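Putative calcium-regulated periplasmic protein (Bacteroides thetaiotaomicron, PDB 3DB7) is of unknown precise function but binds calcium ions and is probably a calcium-regulated protein of the periplasm. Local coordinates at residues Gln19-His24 with Tyr44-Thr49; Asn52-Asp57 with Glu63-Lys68; Val74-Ala79 with Leu95-Asp100. One frame throughout, in Å; residues are numbered along the deposited sequence.

All three contacts belong to one long antiparallel sheet and the elements lying on it. Contact 1 packs helix 15-24 on strand 41-48; contact 2 is the hairpin of strands 53-56 and 62-66; contact 3 sets the loop before helix 79-88 on strand 94-99. They follow in series along the chain, and strands 41-48, 53-56, 62-66 and 94-99 are successive neighbours in the sheet. The centres of contacts 1 and 2 lie about 8 Å apart, those of contacts 1 and 3 about 14 Å. The helix and the loop pack apolar side chains on one face, while glutamates of contacts 1 and 2 bind a shared calcium ion on the other, which also takes ligands from the second subunit.

Contact 1: residues Gln19-His24 with Tyr44-Thr49; sequences QFIKQH and YEVIFT. With CA (calcium ion), chain B.
Ile21 of the helix carries this contact, using both of its methyls on two residues of strand 41-48. Its CD1 meets Val46 CG1 tip to tip at 4.0 Å, although Val46 has a second conformer, so this pair describes one of its states. The other methyl, CG2, comes in near the plane of the Phe48 ring and meets its edge at CE1, 4.2 Å away. The division of labour follows from the isoleucine's torsions: chi1 of -67° puts CG1 beside the backbone N and CG2 anti to it, and CG1 continues extended to CD1. No hydrogen bond joins the two segments, and the backbones stay well apart, with 8.9 Å between Ile21 CA and Val46 CA.

Further out, Phe56 also touches both Ile21 and Val46, Val30 lies against Val46 and Phe48, and the Phe48 ring stacks with that of Phe25. Within the helix, His24, one turn after Phe20, lays CD2 3.4 Å above the plane of the Phe20 ring, toward its rim, and that ring in turn meets Trp62.

Between Val46 and Tyr44 the strand turns Glu45 to the other face of the sheet, where OE2 binds a calcium ion at 2.3 Å. Glu36 and Glu55 share that ion with Asp124, Ile125 O and Asp126 of the second subunit. One strand thus has an apolar side under a helix and a metal-binding side at the subunit interface. A helix laid across an antiparallel sheet in this way is consistent with the PepSY-like, beta-lactamase-inhibitor-like family.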
loop_
_atom_site.group_PDB
_atom_site.type_symbol
_atom_site.label_atom_id
_atom_site.label_comp_id
_atom_site.label_asym_id
_atom_site.label_seq_id
_atom_site.Cartn_x
_atom_site.Cartn_y
_atom_site.Cartn_z
ATOM N N GLN A 19 0.547 -23.815 8.491
ATOM C CA GLN A 19 1.987 -24.053 8.666
ATOM C C GLN A 19 2.749 -22.741 8.849
ATOM O O GLN A 19 3.642 -22.650 9.672
ATOM C CB GLN A 19 2.552 -24.825 7.474
ATOM C CG GLN A 19 2.108 -26.322 7.403
ATOM C CD GLN A 19 2.151 -26.918 6.002
ATOM O OE1 GLN A 19 1.491 -27.934 5.731
ATOM N NE2 GLN A 19 2.889 -26.283 5.106
ATOM N N PHE A 20 2.343 -21.720 8.123
ATOM C CA PHE A 20 3.009 -20.434 8.210
ATOM C C PHE A 20 2.880 -19.846 9.610
ATOM O O PHE A 20 3.815 -19.299 10.175
ATOM C CB PHE A 20 2.434 -19.498 7.155
ATOM C CG PHE A 20 3.142 -18.164 7.044
ATOM C CD1 PHE A 20 4.201 -18.027 6.203
ATOM C CD2 PHE A 20 2.686 -17.060 7.716
ATOM C CE1 PHE A 20 4.825 -16.788 6.059
ATOM C CE2 PHE A 20 3.329 -15.804 7.535
ATOM C CZ PHE A 20 4.389 -15.721 6.704
ATOM N N ILE A 21 1.681 -19.934 10.172
ATOM C CA ILE A 21 1.391 -19.425 11.527
ATOM C C ILE A 21 2.259 -20.137 12.563
ATOM O O ILE A 21 2.853 -19.538 13.419
ATOM C CB ILE A 21 -0.157 -19.596 11.834
ATOM C CG1 ILE A 21 -0.979 -18.660 10.918
ATOM C CG2 ILE A 21 -0.479 -19.348 13.333
ATOM C CD1 ILE A 21 -2.397 -19.049 10.909
ATOM N N LYS A 22 2.319 -21.450 12.437
ATOM C CA LYS A 22 3.117 -22.242 13.360
ATOM C C LYS A 22 4.592 -21.924 13.200
ATOM O O LYS A 22 5.317 -21.820 14.197
ATOM C CB LYS A 22 2.803 -23.726 13.196
ATOM C CG LYS A 22 1.442 -24.002 13.813
ATOM C CD LYS A 22 0.845 -25.337 13.509
ATOM C CE LYS A 22 -0.368 -25.560 14.419
ATOM N NZ LYS A 22 -0.001 -25.637 15.871
ATOM N N GLN A 23 5.017 -21.727 11.963
ATOM C CA GLN A 23 6.433 -21.466 11.676
ATOM C C GLN A 23 6.877 -20.150 12.269
ATOM O O GLN A 23 7.940 -20.051 12.923
ATOM C CB GLN A 23 6.709 -21.466 10.190
ATOM C CG GLN A 23 8.192 -21.244 9.840
ATOM C CD GLN A 23 9.079 -22.293 10.461
ATOM O OE1 GLN A 23 8.721 -23.475 10.494
ATOM N NE2 GLN A 23 10.229 -21.864 11.001
ATOM N N HIS A 24 6.085 -19.110 12.037
ATOM C CA HIS A 24 6.578 -17.737 12.304
ATOM C C HIS A 24 5.910 -17.033 13.444
ATOM O O HIS A 24 6.434 -16.012 13.910
ATOM C CB HIS A 24 6.419 -16.848 11.087
ATOM C CG HIS A 24 7.143 -17.352 9.892
ATOM N ND1 HIS A 24 8.517 -17.354 9.800
ATOM C CD2 HIS A 24 6.674 -17.902 8.745
ATOM C CE1 HIS A 24 8.867 -17.927 8.655
ATOM N NE2 HIS A 24 7.761 -18.221 7.969
ATOM N N TYR A 44 -8.023 -15.206 3.530
ATOM C CA TYR A 44 -8.113 -15.607 4.911
ATOM C C TYR A 44 -7.315 -14.643 5.733
ATOM O O TYR A 44 -6.152 -14.407 5.434
ATOM C CB TYR A 44 -7.534 -17.032 5.085
ATOM C CG TYR A 44 -8.330 -18.088 4.386
ATOM C CD1 TYR A 44 -9.456 -18.657 4.949
ATOM C CD2 TYR A 44 -7.968 -18.484 3.117
ATOM C CE1 TYR A 44 -10.170 -19.621 4.275
ATOM C CE2 TYR A 44 -8.693 -19.414 2.408
ATOM C CZ TYR A 44 -9.780 -19.978 2.988
ATOM O OH TYR A 44 -10.489 -20.943 2.259
ATOM N N GLU A 45 -7.862 -14.143 6.844
ATOM C CA GLU A 45 -7.131 -13.262 7.740
ATOM C C GLU A 45 -7.091 -13.898 9.121
ATOM O O GLU A 45 -8.081 -14.460 9.609
ATOM C CB GLU A 45 -7.799 -11.872 7.863
ATOM C CG GLU A 45 -7.702 -10.938 6.627
ATOM C CD GLU A 45 -8.068 -9.504 6.880
ATOM O OE1 GLU A 45 -8.765 -9.151 7.844
ATOM O OE2 GLU A 45 -7.675 -8.684 6.034
ATOM N N VAL A 46 -5.940 -13.801 9.773
ATOM C CA VAL A 46 -5.790 -14.180 11.182
ATOM C C VAL A 46 -5.225 -13.017 11.953
ATOM O O VAL A 46 -4.217 -12.459 11.552
ATOM C CB VAL A 46 -4.910 -15.472 11.318
ATOM C CG1 VAL A 46 -3.450 -15.237 10.863
ATOM C CG2 VAL A 46 -4.967 -16.068 12.744
ATOM N N ILE A 47 -5.917 -12.603 13.023
ATOM C CA ILE A 47 -5.494 -11.511 13.892
ATOM C C ILE A 47 -5.051 -12.146 15.204
ATOM O O ILE A 47 -5.742 -12.998 15.780
ATOM C CB ILE A 47 -6.640 -10.468 14.158
ATOM C CG1 ILE A 47 -7.223 -9.960 12.841
ATOM C CG2 ILE A 47 -6.134 -9.330 15.059
ATOM C CD1 ILE A 47 -8.065 -10.955 12.142
ATOM N N PHE A 48 -3.912 -11.707 15.718
ATOM C CA PHE A 48 -3.346 -12.243 16.947
ATOM C C PHE A 48 -3.777 -11.346 18.110
ATOM O O PHE A 48 -4.264 -10.222 17.891
ATOM C CB PHE A 48 -1.843 -12.293 16.798
ATOM C CG PHE A 48 -1.390 -13.255 15.758
ATOM C CD1 PHE A 48 -1.452 -14.644 15.977
ATOM C CD2 PHE A 48 -0.888 -12.796 14.547
ATOM C CE1 PHE A 48 -1.026 -15.534 14.993
ATOM C CE2 PHE A 48 -0.443 -13.718 13.579
ATOM C CZ PHE A 48 -0.535 -15.056 13.783
ATOM N N THR A 49 -3.625 -11.847 19.324
ATOM C CA THR A 49 -4.106 -11.101 20.487
ATOM C C THR A 49 -3.311 -9.807 20.731
ATOM O O THR A 49 -3.739 -8.953 21.503
ATOM C CB THR A 49 -4.068 -11.995 21.730
ATOM O OG1 THR A 49 -2.729 -12.475 21.930
ATOM C CG2 THR A 49 -5.050 -13.176 21.595
HETATM CA CA CA B . -8.159 -8.099 3.817
#

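Contact 2: residues Asn52-Asp57 with Glu63-Lys68; sequences NKVEFD and EEVDCK. With CA (calcium ion), chain C; CA (calcium ion), chain B.
Glu55 O is gripped by two backbone N-H groups of the facing strand: Glu63 N at 2.8 Å, almost straight at 173°, and Glu64 N at 3.2 Å, more bent at 154°. Two residues facing one make a classic beta bulge. Beyond it the hairpin runs regularly, with Glu55 N bonded to Glu64 O and a reciprocal pair of bonds between Lys53 and Asp66.

The side chain of Glu55 is gripped as well. Its OE1 bridges two calcium ions, at 2.3 Å from the chain C ion and 2.5 Å from the chain B ion, while OE2 also binds the latter and accepts a hydrogen bond from Ser43. Glu64 OE1 binds the chain C ion at 2.3 Å, and two waters are further ligands. With CG trans to the amide nitrogen in both glutamates (chi1 -172° in Glu55), the two side chains run out extended from the same face to a common metal. Lys53 forms a salt bridge with Glu64, its NZ meeting OE1 from above the carboxylate plane at 2.9 Å, and hydrogen-bonds Glu45 OE2, probably offsetting some of the gathered negative charge. Asp124 and Asp126 of the second subunit bind both ions.

At the turn end, a water donates to both Asp57 OD2 and Glu63 OE2, linking two carboxylates of like charge; Asp57 OD1 accepts from Asn61 N and Lys59 N.

The reverse face is apolar: Val54 CG1 and Val65 CG2 lie side by side at 4.2 Å, and Val54 CG1 also lies over one face of the Phe56 ring, toward its rim. Phe25 and helix 15-24, through Phe20 and Ile21, cover this side, while strands 41-48 and 94-99 extend the sheet beyond the hairpin's two edges.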
loop_
_atom_site.group_PDB
_atom_site.type_symbol
_atom_site.label_atom_id
_atom_site.label_comp_id
_atom_site.label_asym_id
_atom_site.label_seq_id
_atom_site.Cartn_x
_atom_site.Cartn_y
_atom_site.Cartn_z
ATOM N N ASN A 52 -1.476 -7.906 15.762
ATOM C CA ASN A 52 -0.853 -8.204 14.467
ATOM C C ASN A 52 -1.749 -9.094 13.608
ATOM O O ASN A 52 -2.654 -9.740 14.163
ATOM C CB ASN A 52 0.503 -8.885 14.693
ATOM C CG ASN A 52 1.533 -7.942 15.263
ATOM O OD1 ASN A 52 1.366 -6.729 15.184
ATOM N ND2 ASN A 52 2.605 -8.521 15.837
ATOM N N LYS A 53 -1.541 -9.076 12.299
ATOM C CA LYS A 53 -2.415 -9.766 11.356
ATOM C C LYS A 53 -1.633 -10.339 10.200
ATOM O O LYS A 53 -0.664 -9.716 9.710
ATOM C CB LYS A 53 -3.484 -8.787 10.798
ATOM C CG LYS A 53 -4.575 -9.454 9.992
ATOM C CD LYS A 53 -5.354 -8.464 9.126
ATOM C CE LYS A 53 -4.632 -8.118 7.845
ATOM N NZ LYS A 53 -5.385 -7.219 6.920
ATOM N N VAL A 54 -2.096 -11.477 9.725
ATOM C CA VAL A 54 -1.619 -12.004 8.463
ATOM C C VAL A 54 -2.797 -12.285 7.567
ATOM O O VAL A 54 -3.833 -12.782 8.036
ATOM C CB VAL A 54 -0.823 -13.329 8.610
ATOM C CG1 VAL A 54 -0.323 -13.831 7.250
ATOM C CG2 VAL A 54 0.377 -13.118 9.548
ATOM N N GLU A 55 -2.686 -11.939 6.289
ATOM C CA GLU A 55 -3.677 -12.296 5.286
ATOM C C GLU A 55 -3.054 -13.190 4.270
ATOM O O GLU A 55 -1.909 -12.960 3.841
ATOM C CB GLU A 55 -4.258 -11.065 4.609
ATOM C CG GLU A 55 -5.442 -11.389 3.693
ATOM C CD GLU A 55 -6.303 -10.172 3.416
ATOM O OE1 GLU A 55 -5.826 -8.983 3.565
ATOM O OE2 GLU A 55 -7.471 -10.390 3.070
ATOM N N PHE A 56 -3.822 -14.189 3.851
ATOM C CA PHE A 56 -3.419 -15.223 2.921
ATOM C C PHE A 56 -4.362 -15.267 1.743
ATOM O O PHE A 56 -5.562 -14.968 1.872
ATOM C CB PHE A 56 -3.441 -16.612 3.585
ATOM C CG PHE A 56 -2.634 -16.729 4.849
ATOM C CD1 PHE A 56 -1.305 -17.158 4.782
ATOM C CD2 PHE A 56 -3.204 -16.544 6.096
ATOM C CE1 PHE A 56 -0.579 -17.310 5.934
ATOM C CE2 PHE A 56 -2.464 -16.704 7.259
ATOM C CZ PHE A 56 -1.175 -17.086 7.167
ATOM N N ASP A 57 -3.820 -15.667 0.617
ATOM C CA ASP A 57 -4.693 -15.921 -0.554
ATOM C C ASP A 57 -5.440 -17.211 -0.371
ATOM O O ASP A 57 -5.269 -17.893 0.643
ATOM C CB ASP A 57 -3.908 -15.856 -1.882
ATOM C CG ASP A 57 -2.950 -16.983 -2.103
ATOM O OD1 ASP A 57 -2.991 -18.010 -1.419
ATOM O OD2 ASP A 57 -2.178 -16.844 -3.099
ATOM N N GLU A 63 -0.052 -12.953 1.768
ATOM C CA GLU A 63 -0.059 -11.746 0.930
ATOM C C GLU A 63 0.209 -10.475 1.740
ATOM O O GLU A 63 0.667 -9.479 1.173
ATOM C CB GLU A 63 -1.362 -11.597 0.165
ATOM C CG GLU A 63 -1.487 -12.560 -0.989
ATOM C CD GLU A 63 -2.751 -12.448 -1.813
ATOM O OE1 GLU A 63 -3.845 -12.338 -1.240
ATOM O OE2 GLU A 63 -2.611 -12.598 -3.052
ATOM N N GLU A 64 -0.038 -10.522 3.066
ATOM C CA GLU A 64 0.164 -9.373 3.943
ATOM C C GLU A 64 0.550 -9.866 5.278
ATOM O O GLU A 64 -0.128 -10.735 5.832
ATOM C CB GLU A 64 -1.118 -8.545 4.050
ATOM C CG GLU A 64 -1.020 -7.379 5.017
ATOM C CD GLU A 64 -2.384 -6.710 5.340
ATOM O OE1 GLU A 64 -3.451 -7.090 4.753
ATOM O OE2 GLU A 64 -2.364 -5.818 6.200
ATOM N N VAL A 65 1.644 -9.396 5.820
ATOM C CA VAL A 65 2.029 -9.630 7.198
ATOM C C VAL A 65 2.154 -8.268 7.854
ATOM O O VAL A 65 3.083 -7.509 7.543
ATOM C CB VAL A 65 3.364 -10.402 7.293
ATOM C CG1 VAL A 65 3.767 -10.555 8.765
ATOM C CG2 VAL A 65 3.248 -11.751 6.592
ATOM N N ASP A 66 1.188 -7.921 8.712
ATOM C CA ASP A 66 1.147 -6.606 9.366
ATOM C C ASP A 66 1.464 -6.783 10.828
ATOM O O ASP A 66 0.612 -7.222 11.639
ATOM C CB ASP A 66 -0.230 -5.954 9.198
ATOM C CG ASP A 66 -0.293 -4.575 9.784
ATOM O OD1 ASP A 66 0.669 -4.223 10.502
ATOM O OD2 ASP A 66 -1.292 -3.847 9.523
ATOM N N CYS A 67 2.710 -6.505 11.155
ATOM C CA CYS A 67 3.186 -6.621 12.510
ATOM C C CYS A 67 3.505 -5.260 13.078
ATOM O O CYS A 67 4.477 -5.080 13.789
ATOM C CB CYS A 67 4.405 -7.540 12.553
ATOM S SG CYS A 67 4.026 -9.278 12.266
ATOM N N LYS A 68 2.588 -4.333 12.883
ATOM C CA LYS A 68 2.842 -2.963 13.354
ATOM C C LYS A 68 2.957 -2.870 14.866
ATOM O O LYS A 68 3.481 -1.860 15.371
ATOM C CB LYS A 68 1.810 -1.983 12.839
ATOM C CG LYS A 68 0.475 -2.234 13.401
ATOM C CD LYS A 68 -0.519 -1.246 12.715
ATOM C CE LYS A 68 -1.938 -1.691 12.879
ATOM N NZ LYS A 68 -2.295 -2.755 11.900
HETATM CA CA CA C . -4.624 -7.159 2.801
HETATM CA CA CA B . -8.159 -8.099 3.817
HETATM O O HOH W 1 -2.626 -14.765 -4.953
HETATM O O HOH W 2 -2.639 -6.098 1.792
HETATM O O HOH W 3 -3.589 -8.912 1.501
#

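Contact 3: residues Val74-Ala79 with Leu95-Asp100; sequences VAIIPA and LKIERD
The Pro78 ring meets Ile97 at its CD corner, where Ile97 CD1 comes up to 3.9 Å; Phe120 and Tyr104 touch the same ring from the rest of the protein. Pro78 stands at the N-cap position of helix 79-88, so this is the point where the chain, after a short 3-10 turn, passes into that helix, beside the antiparallel sheet of a PepSY-like fold.

Ile97 is the strand's sole contributor, and its two branches go to different residues: CD1 to Pro78 and Ile77, CG2 to Ile76. A chi1 of -174° swings CG1 away from the amide nitrogen, and the side chain continues extended to CD1, which meets Pro78 tip to tip and also comes 4.3 Å from Ile77 CA. CG2, set between the backbone N and the carbonyl carbon, faces Ile76 as the two side chains cross at a slant. The loop therefore touches the strand at three consecutive residues, Ile76 to Pro78, through carbon atoms alone.

Ile76 is placed by the 3-10 turn, closed by the bond from Ile77 N to Val74 O at 2.9 Å. It also packs on Phe20 and His24 of helix 15-24 and on Trp62, joining the loop to the earlier helix. From the flanking strands, Val65 and Val106 touch Ile97, and Val72 does so from the loop. Arg99, two residues after Ile97, makes a cation-pi contact with Trp62 and bonds Trp62 O through NE. Ile76 CG2 and Ile97 CG2 meet at 4.2 Å.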
loop_
_atom_site.group_PDB
_atom_site.type_symbol
_atom_site.label_atom_id
_atom_site.label_comp_id
_atom_site.label_asym_id
_atom_site.label_seq_id
_atom_site.Cartn_x
_atom_site.Cartn_y
_atom_site.Cartn_z
ATOM N N VAL A 74 11.951 -11.812 10.613
ATOM C CA VAL A 74 12.918 -11.569 9.542
ATOM C C VAL A 74 12.923 -12.697 8.537
ATOM O O VAL A 74 13.153 -12.475 7.348
ATOM C CB VAL A 74 14.373 -11.341 10.100
ATOM C CG1 VAL A 74 15.419 -11.213 8.956
ATOM C CG2 VAL A 74 14.398 -10.081 10.952
ATOM N N ALA A 75 12.668 -13.920 9.001
ATOM C CA ALA A 75 12.710 -15.060 8.075
ATOM C C ALA A 75 11.761 -14.877 6.882
ATOM O O ALA A 75 11.993 -15.439 5.838
ATOM C CB ALA A 75 12.356 -16.346 8.818
ATOM N N ILE A 76 10.669 -14.133 7.078
ATOM C CA ILE A 76 9.662 -13.881 6.020
ATOM C C ILE A 76 10.172 -12.908 4.946
ATOM O O ILE A 76 9.680 -12.892 3.818
ATOM C CB ILE A 76 8.396 -13.245 6.677
ATOM C CG1 ILE A 76 7.761 -14.250 7.638
ATOM C CG2 ILE A 76 7.326 -12.812 5.645
ATOM C CD1 ILE A 76 6.690 -13.634 8.567
ATOM N N ILE A 77 11.112 -12.035 5.304
ATOM C CA ILE A 77 11.584 -10.974 4.426
ATOM C C ILE A 77 12.666 -11.456 3.455
ATOM O O ILE A 77 13.695 -12.025 3.890
ATOM C CB ILE A 77 12.171 -9.818 5.282
ATOM C CG1 ILE A 77 11.161 -9.346 6.341
ATOM C CG2 ILE A 77 12.618 -8.680 4.407
ATOM C CD1 ILE A 77 11.753 -8.439 7.350
ATOM N N PRO A 78 12.451 -11.286 2.146
ATOM C CA PRO A 78 13.488 -11.733 1.209
ATOM C C PRO A 78 14.835 -11.104 1.547
ATOM O O PRO A 78 14.905 -9.937 1.923
ATOM C CB PRO A 78 12.969 -11.267 -0.161
ATOM C CG PRO A 78 11.451 -11.164 0.008
ATOM C CD PRO A 78 11.213 -10.826 1.457
ATOM N N ALA A 79 15.895 -11.905 1.417
ATOM C CA ALA A 79 17.201 -11.450 1.853
ATOM C C ALA A 79 17.610 -10.146 1.214
ATOM O O ALA A 79 18.202 -9.282 1.861
ATOM C CB ALA A 79 18.277 -12.546 1.571
ATOM N N LEU A 95 7.611 -3.070 9.750
ATOM C CA LEU A 95 6.346 -3.197 10.432
ATOM C C LEU A 95 5.310 -3.983 9.588
ATOM O O LEU A 95 4.414 -4.614 10.174
ATOM C CB LEU A 95 5.767 -1.830 10.840
ATOM C CG LEU A 95 6.569 -1.075 11.864
ATOM C CD1 LEU A 95 5.760 0.090 12.409
ATOM C CD2 LEU A 95 7.005 -2.004 13.021
ATOM N N LYS A 96 5.404 -3.911 8.260
ATOM C CA LYS A 96 4.505 -4.641 7.399
ATOM C C LYS A 96 5.224 -5.008 6.128
ATOM O O LYS A 96 6.095 -4.276 5.667
ATOM C CB LYS A 96 3.263 -3.794 7.053
ATOM C CG LYS A 96 2.262 -4.485 6.148
ATOM C CD LYS A 96 0.968 -3.718 6.109
ATOM C CE LYS A 96 1.247 -2.282 5.763
ATOM N NZ LYS A 96 -0.043 -1.488 5.760
ATOM N N ILE A 97 4.851 -6.155 5.571
ATOM C CA ILE A 97 5.291 -6.545 4.255
ATOM C C ILE A 97 4.094 -7.117 3.518
ATOM O O ILE A 97 3.274 -7.862 4.103
ATOM C CB ILE A 97 6.487 -7.515 4.274
ATOM C CG1 ILE A 97 7.016 -7.792 2.864
ATOM C CG2 ILE A 97 6.169 -8.858 5.013
ATOM C CD1 ILE A 97 8.382 -8.546 2.883
ATOM N N GLU A 98 4.001 -6.787 2.249
ATOM C CA GLU A 98 2.945 -7.268 1.350
ATOM C C GLU A 98 3.546 -7.710 0.063
ATOM O O GLU A 98 4.593 -7.208 -0.348
ATOM C CB GLU A 98 1.975 -6.157 1.040
ATOM C CG GLU A 98 1.256 -5.653 2.287
ATOM C CD GLU A 98 0.447 -4.381 2.059
ATOM O OE1 GLU A 98 1.042 -3.284 1.904
ATOM O OE2 GLU A 98 -0.786 -4.466 2.035
ATOM N N ARG A 99 2.848 -8.609 -0.642
ATOM C CA ARG A 99 3.312 -9.025 -1.954
ATOM C C ARG A 99 2.112 -9.409 -2.822
ATOM O O ARG A 99 1.062 -9.832 -2.289
ATOM C CB ARG A 99 4.295 -10.181 -1.844
ATOM C CG ARG A 99 3.663 -11.446 -1.394
ATOM C CD ARG A 99 4.660 -12.618 -1.364
ATOM N NE ARG A 99 4.020 -13.780 -0.751
ATOM C CZ ARG A 99 4.485 -15.011 -0.747
ATOM N NH1 ARG A 99 5.657 -15.313 -1.320
ATOM N NH2 ARG A 99 3.752 -15.948 -0.180
ATOM N N ASP A 100 2.311 -9.269 -4.121
ATOM C CA ASP A 100 1.358 -9.760 -5.091
ATOM C C ASP A 100 2.151 -10.243 -6.274
ATOM O O ASP A 100 3.332 -10.567 -6.128
ATOM C CB ASP A 100 0.301 -8.727 -5.401
ATOM C CG ASP A 100 0.817 -7.588 -6.186
ATOM O OD1 ASP A 100 1.995 -7.589 -6.536
ATOM O OD2 ASP A 100 0.018 -6.683 -6.517
#